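Local coordinates for protein fuculose-1-phosphate aldolase (Thermus thermophilus, PDB 2FK5) that is a class II aldolase-family protein with an AraD-like alpha/beta fold, at residues 28-32 / 74-78. Residues are numbered along the deposited sequence.
Sequences NFSVR and HREVY. With SO4 (sulfate ion), chain C.
The imidazole of His-74 reaches from helix 71-80 to strand 28-32 and presents its edge to the side chains of Asn-28 and Ser-30, with His-74 CE1 4.0 Å from Phe-29 CA. Both ring nitrogens are engaged in the plane of the ring: His-74 NE2 donates to Asn-28 OD1 at 2.6 Å with an N-H...O angle of 152°, and His-74 ND1 is hydrogen-bonded to Ser-30 OG at 2.8 Å. Ser-30 OG also pairs with Tyr-78 OH at 2.7 Å, giving a continuous chain Asn-28, His-74, Ser-30, Tyr-78. Residues two apart on the extended strand (phi -137 to -167° over 28-31) and four apart on the helix face each other: Asn-28 and Ser-30, both chi1 p, point their CA-to-CB bonds toward the helix, Phe-29 and Val-31 away, while His-74 and Tyr-78, joined by the Tyr-78 N to His-74 O bond (3.0 Å), share chi1 m. The axes run 31° from parallel (signed crossing -31°) and 10.0 Å apart at closest, with CA pairs Ser-30/His-74 at 7.5 Å and Arg-32/Tyr-78 at 7.2 Å. Arg-32 CD comes 3.6 Å from Tyr-78 CD2, while Arg-32 NH1 is hydrogen-bonded to Gly-36 O. The interface buries 318 Å², both sides summed. Leu-86 and Ile-39 flank the polar chain. Asn-28 ND2 donates to sulfate O1 (3.1 Å), an ion probably from the crystallisation liquor, also held by Ser-42, Gly-43, Lys-46, Ser-68 and Val-69. This is helix-on-sheet packing of the AraD-like alpha/beta fold, its buried polar chain leading to a sulfate-holding pocket consistent with an anion site.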
ATOM      1  N   ASN A  28      20.418   1.146  -4.633  1.00 27.65           N
ATOM      2  CA  ASN A  28      20.388   1.847  -5.904  1.00 25.65           C
ATOM      3  C   ASN A  28      20.271   0.840  -7.031  1.00 25.96           C
ATOM      4  O   ASN A  28      20.613  -0.330  -6.867  1.00 22.70           O
ATOM      5  CB  ASN A  28      21.658   2.687  -6.060  1.00 26.17           C
ATOM      6  CG  ASN A  28      22.882   1.990  -5.516  1.00 27.91           C
ATOM      7  OD1 ASN A  28      23.371   1.026  -6.099  1.00 31.45           O
ATOM      8  ND2 ASN A  28      23.377   2.469  -4.374  1.00 26.38           N
ATOM      9  N   PHE A  29      19.756   1.277  -8.172  1.00 19.10           N
ATOM     10  CA  PHE A  29      19.655   0.371  -9.296  1.00 22.99           C
ATOM     11  C   PHE A  29      19.856   1.098 -10.594  1.00 21.54           C
ATOM     12  O   PHE A  29      19.682   2.311 -10.669  1.00 24.20           O
ATOM     13  CB  PHE A  29      18.332  -0.405  -9.301  1.00 32.96           C
ATOM     14  CG  PHE A  29      17.199   0.302  -8.633  1.00 28.26           C
ATOM     15  CD1 PHE A  29      16.225   0.954  -9.386  1.00 36.85           C
ATOM     16  CD2 PHE A  29      17.076   0.275  -7.247  1.00 29.94           C
ATOM     17  CE1 PHE A  29      15.141   1.569  -8.756  1.00 29.10           C
ATOM     18  CE2 PHE A  29      16.002   0.885  -6.613  1.00 34.10           C
ATOM     19  CZ  PHE A  29      15.033   1.530  -7.369  1.00 27.13           C
ATOM     20  N   SER A  30      20.230   0.337 -11.611  1.00 20.94           N
ATOM     21  CA  SER A  30      20.513   0.906 -12.917  1.00 24.25           C
ATOM     22  C   SER A  30      20.264  -0.083 -14.033  1.00 23.46           C
ATOM     23  O   SER A  30      20.065  -1.284 -13.798  1.00 23.16           O
ATOM     24  CB  SER A  30      21.984   1.300 -12.973  1.00 23.92           C
ATOM     25  OG  SER A  30      22.788   0.130 -12.845  1.00 23.09           O
ATOM     26  N   VAL A  31      20.293   0.437 -15.260  1.00 22.65           N
ATOM     27  CA  VAL A  31      20.145  -0.384 -16.449  1.00 21.80           C
ATOM     28  C   VAL A  31      21.183   0.122 -17.459  1.00 21.95           C
ATOM     29  O   VAL A  31      21.538   1.295 -17.461  1.00 20.89           O
ATOM     30  CB  VAL A  31      18.735  -0.279 -17.090  1.00 27.55           C
ATOM     31  CG1 VAL A  31      17.685  -0.763 -16.103  1.00 22.73           C
ATOM     32  CG2 VAL A  31      18.455   1.155 -17.520  1.00 26.06           C
ATOM     33  N   ARG A  32      21.671  -0.785 -18.285  1.00 24.67           N
ATOM     34  CA  ARG A  32      22.658  -0.452 -19.312  1.00 28.05           C
ATOM     35  C   ARG A  32      21.914   0.282 -20.422  1.00 30.92           C
ATOM     36  O   ARG A  32      20.786  -0.084 -20.761  1.00 27.78           O
ATOM     37  CB  ARG A  32      23.260  -1.740 -19.875  1.00 27.79           C
ATOM     38  CG  ARG A  32      24.402  -1.559 -20.869  1.00 31.38           C
ATOM     39  CD  ARG A  32      25.725  -1.313 -20.156  1.00 34.65           C
ATOM     40  NE  ARG A  32      26.850  -1.520 -21.064  1.00 42.28           N
ATOM     41  CZ  ARG A  32      27.280  -0.618 -21.938  1.00 40.95           C
ATOM     42  NH1 ARG A  32      26.686   0.563 -22.013  1.00 29.35           N
ATOM     43  NH2 ARG A  32      28.279  -0.912 -22.760  1.00 35.42           N
ATOM     44  N   HIS A  74      28.664   0.208 -10.196  1.00 25.54           N
ATOM     45  CA  HIS A  74      27.794  -0.119 -11.316  1.00 20.53           C
ATOM     46  C   HIS A  74      28.591   0.010 -12.615  1.00 16.73           C
ATOM     47  O   HIS A  74      28.550  -0.869 -13.472  1.00 22.24           O
ATOM     48  CB  HIS A  74      26.603   0.835 -11.356  1.00 26.25           C
ATOM     49  CG  HIS A  74      25.593   0.591 -10.276  1.00 19.86           C
ATOM     50  ND1 HIS A  74      24.304   0.184 -10.546  1.00 24.55           N
ATOM     51  CD2 HIS A  74      25.675   0.717  -8.930  1.00 21.03           C
ATOM     52  CE1 HIS A  74      23.635   0.070  -9.413  1.00 24.10           C
ATOM     53  NE2 HIS A  74      24.444   0.388  -8.416  1.00 25.16           N
ATOM     54  N   ARG A  75      29.309   1.114 -12.744  1.00 23.15           N
ATOM     55  CA  ARG A  75      30.097   1.347 -13.949  1.00 24.18           C
ATOM     56  C   ARG A  75      31.079   0.211 -14.227  1.00 25.44           C
ATOM     57  O   ARG A  75      31.181  -0.280 -15.355  1.00 23.92           O
ATOM     58  CB  ARG A  75      30.862   2.667 -13.835  1.00 28.65           C
ATOM     59  CG  ARG A  75      31.646   3.010 -15.103  1.00 30.92           C
ATOM     60  CD  ARG A  75      32.368   4.325 -14.957  1.00 29.52           C
ATOM     61  NE  ARG A  75      33.393   4.255 -13.924  1.00 38.53           N
ATOM     62  CZ  ARG A  75      34.212   5.255 -13.625  1.00 37.60           C
ATOM     63  NH1 ARG A  75      34.121   6.402 -14.288  1.00 29.00           N
ATOM     64  NH2 ARG A  75      35.120   5.111 -12.667  1.00 34.72           N
ATOM     65  N   GLU A  76      31.792  -0.222 -13.191  1.00 26.55           N
ATOM     66  CA  GLU A  76      32.771  -1.290 -13.351  1.00 23.21           C
ATOM     67  C   GLU A  76      32.092  -2.592 -13.750  1.00 30.50           C
ATOM     68  O   GLU A  76      32.616  -3.346 -14.563  1.00 24.71           O
ATOM     69  CB  GLU A  76      33.565  -1.470 -12.051  1.00 26.86           C
ATOM     70  CG  GLU A  76      34.921  -2.139 -12.237  1.00 28.25           C
ATOM     71  CD  GLU A  76      35.827  -1.368 -13.187  1.00 34.35           C
ATOM     72  OE1 GLU A  76      35.857  -0.122 -13.098  1.00 34.24           O
ATOM     73  OE2 GLU A  76      36.510  -2.007 -14.015  1.00 40.46           O
ATOM     74  N   VAL A  77      30.920  -2.865 -13.180  1.00 27.67           N
ATOM     75  CA  VAL A  77      30.191  -4.081 -13.530  1.00 20.19           C
ATOM     76  C   VAL A  77      29.815  -4.058 -15.009  1.00 19.81           C
ATOM     77  O   VAL A  77      29.920  -5.064 -15.703  1.00 27.06           O
ATOM     78  CB  VAL A  77      28.877  -4.227 -12.702  1.00 25.84           C
ATOM     79  CG1 VAL A  77      28.064  -5.392 -13.226  1.00 24.57           C
ATOM     80  CG2 VAL A  77      29.200  -4.434 -11.234  1.00 27.87           C
ATOM     81  N   TYR A  78      29.364  -2.910 -15.494  1.00 22.92           N
ATOM     82  CA  TYR A  78      28.982  -2.819 -16.895  1.00 18.87           C
ATOM     83  C   TYR A  78      30.211  -2.896 -17.799  1.00 23.70           C
ATOM     84  O   TYR A  78      30.144  -3.448 -18.893  1.00 27.62           O
ATOM     85  CB  TYR A  78      28.212  -1.528 -17.149  1.00 19.80           C
ATOM     86  CG  TYR A  78      26.822  -1.558 -16.557  1.00 23.25           C
ATOM     87  CD1 TYR A  78      26.370  -0.522 -15.749  1.00 25.53           C
ATOM     88  CD2 TYR A  78      25.964  -2.628 -16.808  1.00 25.80           C
ATOM     89  CE1 TYR A  78      25.081  -0.547 -15.197  1.00 26.32           C
ATOM     90  CE2 TYR A  78      24.674  -2.666 -16.261  1.00 28.33           C
ATOM     91  CZ  TYR A  78      24.246  -1.620 -15.457  1.00 21.34           C
ATOM     92  OH  TYR A  78      22.986  -1.650 -14.897  1.00 24.44           O
TER
HETATM   93  S   SO4 C1001      22.858   6.286  -2.788  1.00 40.67           S
HETATM   94  O1  SO4 C1001      22.667   5.431  -4.037  1.00 39.01           O
HETATM   95  O2  SO4 C1001      23.957   7.296  -3.101  1.00 41.89           O
HETATM   96  O3  SO4 C1001      21.667   7.024  -2.589  1.00 43.55           O
HETATM   97  O4  SO4 C1001      23.424   5.403  -1.829  1.00 46.78           O